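Local coordinates for protein carbohydrate oxidase (Microdochium nivale, PDB 3RJA) that oxidises the C1 hydroxyl of mono-, oligo- and polysaccharides to the corresponding lactones, using FAD and reducing molecular oxygen to hydrogen peroxide, at residues A[159-165]-A[197-203]. Residues are numbered along the deposited sequence.
Sequences SVVGVTV and VAVWKLA. With FAD (flavin-adenine dinucleotide), chain B.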
# COMPACT_ATOMS: atom_id res chain seq x y z
N SER A 159 3.74 -9.73 -8.57
CA SER A 159 3.88 -11.17 -8.31
C SER A 159 2.59 -11.97 -8.60
O SER A 159 2.60 -13.18 -8.62
CB SER A 159 4.28 -11.40 -6.84
OG SER A 159 3.14 -11.24 -6.02
N VAL A 160 1.47 -11.27 -8.78
CA VAL A 160 0.17 -11.93 -8.90
C VAL A 160 0.03 -12.58 -10.28
O VAL A 160 0.05 -11.88 -11.32
CB VAL A 160 -1.01 -10.94 -8.64
CG1 VAL A 160 -2.36 -11.62 -8.79
CG2 VAL A 160 -0.88 -10.24 -7.25
N VAL A 161 -0.12 -13.90 -10.30
CA VAL A 161 -0.34 -14.65 -11.56
C VAL A 161 -1.74 -15.25 -11.63
O VAL A 161 -2.15 -15.77 -12.68
CB VAL A 161 0.73 -15.75 -11.81
CG1 VAL A 161 2.11 -15.10 -11.93
CG2 VAL A 161 0.72 -16.83 -10.68
N GLY A 162 -2.48 -15.19 -10.53
CA GLY A 162 -3.90 -15.57 -10.57
C GLY A 162 -4.64 -15.28 -9.27
O GLY A 162 -4.02 -15.06 -8.23
N VAL A 163 -5.97 -15.28 -9.34
CA VAL A 163 -6.81 -15.13 -8.15
C VAL A 163 -8.07 -15.98 -8.27
O VAL A 163 -8.54 -16.26 -9.38
CB VAL A 163 -7.22 -13.64 -7.87
CG1 VAL A 163 -6.04 -12.83 -7.29
CG2 VAL A 163 -7.79 -12.95 -9.14
N THR A 164 -8.58 -16.41 -7.12
CA THR A 164 -9.93 -16.90 -7.01
C THR A 164 -10.73 -15.74 -6.45
O THR A 164 -10.30 -15.08 -5.50
CB THR A 164 -10.00 -18.12 -6.07
OG1 THR A 164 -9.13 -19.15 -6.59
CG2 THR A 164 -11.41 -18.69 -5.99
N VAL A 165 -11.87 -15.44 -7.04
CA VAL A 165 -12.60 -14.23 -6.63
C VAL A 165 -14.07 -14.57 -6.40
O VAL A 165 -14.69 -15.26 -7.22
CB VAL A 165 -12.51 -13.13 -7.71
CG1 VAL A 165 -13.08 -11.80 -7.20
CG2 VAL A 165 -11.09 -12.96 -8.18
N VAL A 197 -11.34 -11.08 -3.13
CA VAL A 197 -10.35 -12.10 -3.49
C VAL A 197 -10.27 -13.11 -2.35
O VAL A 197 -10.12 -12.73 -1.18
CB VAL A 197 -8.95 -11.51 -3.78
CG1 VAL A 197 -7.92 -12.66 -4.08
CG2 VAL A 197 -9.01 -10.50 -4.95
N ALA A 198 -10.41 -14.39 -2.71
CA ALA A 198 -10.47 -15.51 -1.74
C ALA A 198 -9.17 -16.31 -1.73
O ALA A 198 -8.85 -16.97 -0.73
CB ALA A 198 -11.66 -16.45 -2.08
N VAL A 199 -8.43 -16.28 -2.85
CA VAL A 199 -7.08 -16.89 -2.91
C VAL A 199 -6.21 -16.01 -3.81
O VAL A 199 -6.64 -15.63 -4.92
CB VAL A 199 -7.10 -18.34 -3.51
CG1 VAL A 199 -5.70 -18.97 -3.52
CG2 VAL A 199 -8.09 -19.25 -2.76
N TRP A 200 -5.01 -15.69 -3.33
CA TRP A 200 -3.98 -15.05 -4.20
C TRP A 200 -3.03 -16.10 -4.74
O TRP A 200 -2.52 -16.92 -3.97
CB TRP A 200 -3.18 -14.00 -3.43
CG TRP A 200 -4.01 -12.85 -2.97
CD1 TRP A 200 -4.68 -12.73 -1.77
CD2 TRP A 200 -4.30 -11.66 -3.71
NE1 TRP A 200 -5.38 -11.54 -1.74
CE2 TRP A 200 -5.15 -10.86 -2.91
CE3 TRP A 200 -3.92 -11.20 -4.98
CZ2 TRP A 200 -5.64 -9.61 -3.36
CZ3 TRP A 200 -4.39 -9.97 -5.41
CH2 TRP A 200 -5.24 -9.18 -4.60
N LYS A 201 -2.75 -16.07 -6.04
CA LYS A 201 -1.75 -16.99 -6.61
C LYS A 201 -0.52 -16.20 -7.01
O LYS A 201 -0.59 -15.31 -7.85
CB LYS A 201 -2.35 -17.84 -7.73
CG LYS A 201 -3.70 -18.46 -7.33
CD LYS A 201 -4.35 -19.20 -8.47
CE LYS A 201 -5.77 -19.67 -8.12
NZ LYS A 201 -6.53 -19.93 -9.43
N LEU A 202 0.60 -16.50 -6.36
CA LEU A 202 1.73 -15.55 -6.36
C LEU A 202 3.03 -16.19 -6.80
O LEU A 202 3.42 -17.21 -6.21
CB LEU A 202 1.94 -14.98 -4.95
CG LEU A 202 0.75 -14.28 -4.27
CD1 LEU A 202 1.13 -13.77 -2.84
CD2 LEU A 202 0.22 -13.12 -5.13
N ALA A 203 3.69 -15.59 -7.79
CA ALA A 203 5.05 -16.01 -8.18
C ALA A 203 6.00 -15.56 -7.09
O ALA A 203 5.86 -14.45 -6.57
CB ALA A 203 5.47 -15.35 -9.54
PA FAD B . -7.79 -3.24 4.57
O1A FAD B . -8.23 -4.53 5.21
O2A FAD B . -8.15 -2.00 5.34
O5B FAD B . -8.43 -3.15 3.10
C5B FAD B . -7.96 -2.16 2.19
C4B FAD B . -8.90 -2.12 0.98
O4B FAD B . -8.83 -3.37 0.28
C3B FAD B . -10.36 -1.92 1.36
O3B FAD B . -11.03 -1.27 0.27
C2B FAD B . -10.85 -3.36 1.44
O2B FAD B . -12.24 -3.55 1.32
C1B FAD B . -10.09 -3.98 0.28
N9A FAD B . -9.92 -5.41 0.49
C8A FAD B . -9.47 -6.06 1.64
N7A FAD B . -9.48 -7.40 1.37
C5A FAD B . -9.89 -7.59 0.11
C6A FAD B . -10.08 -8.75 -0.65
N6A FAD B . -9.81 -9.97 -0.13
N1A FAD B . -10.51 -8.61 -1.96
C2A FAD B . -10.79 -7.35 -2.48
N3A FAD B . -10.64 -6.20 -1.73
C4A FAD B . -10.18 -6.34 -0.45
N1 FAD B . 1.89 0.58 1.46
C2 FAD B . 2.92 0.32 0.54
O2 FAD B . 2.71 0.27 -0.67
N3 FAD B . 4.18 0.06 1.06
C4 FAD B . 4.48 -0.08 2.41
O4 FAD B . 5.62 -0.43 2.78
C4X FAD B . 3.37 0.26 3.35
N5 FAD B . 3.56 0.17 4.65
C5X FAD B . 2.53 0.37 5.54
C6 FAD B . 2.73 0.19 6.94
C7 FAD B . 1.67 0.25 7.82
C7M FAD B . 1.90 0.07 9.34
C8 FAD B . 0.36 0.38 7.31
C8M FAD B . -0.84 0.43 8.25
C9 FAD B . 0.15 0.62 5.97
C9A FAD B . 1.22 0.60 5.05
N10 FAD B . 1.03 0.71 3.65
C10 FAD B . 2.10 0.63 2.78
C1' FAD B . -0.35 0.97 3.12
C2' FAD B . -1.02 -0.33 2.71
O2' FAD B . -0.45 -0.79 1.49
C3' FAD B . -2.50 -0.10 2.48
O3' FAD B . -3.08 0.51 3.61
C4' FAD B . -3.18 -1.44 2.15
O4' FAD B . -4.32 -1.19 1.39
C5' FAD B . -3.52 -2.23 3.42
O5' FAD B . -4.12 -3.45 3.08
P FAD B . -5.04 -4.21 4.18
O1P FAD B . -5.50 -5.53 3.65
O2P FAD B . -4.27 -4.31 5.50
O3P FAD B . -6.20 -3.12 4.34
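Start at Trp-200, whose indole lies on the buried face of this strand pair. Val-163 CG1 comes within 3.5 Å of Trp-200 CE3 and Val-160 CG2 within 3.9 Å of the same atom; the row extends through Val-163 CG1 to Val-197 CG1 (3.7 Å) and Val-160 CG2 to Leu-202 CD2 (3.7 Å). Helices 137-142 and 181-190 cover this face, and Trp-200 NE1 hydrogen-bonds Ser-138. Behind the side chains, the backbones run antiparallel, with Lys-201 N to Gly-162 O at 2.7 Å and Thr-164 N to Val-199 O at 3.0 Å. Two classic beta bulges interrupt the ladder. In one, Val-161 N (2.9 Å) and Gly-162 N (3.3 Å) share Lys-201 O; in the other, Ala-198 N gives Thr-164 O a 2.9 Å bond, and Val-199 N adds a weak one to that oxygen at 3.5 Å. The pair belongs to the antiparallel sheet of the FAD-binding domain, where strand 103-106 flanks 197-203 and strand 172-176 flanks 160-165. At one end of the pair the cofactor's adenine meets the backbone of Val-197: Val-197 N donates to FAD N1A (2.9 Å), and FAD N6A donates to Val-197 O (3.0 Å). On the other face, the Lys-201 chain reaches across Gly-162 and passes Thr-164, CE lying 3.7 Å from Thr-164 OG1; Glu-174 takes a salt bridge from the lysine and a hydrogen bond from the threonine.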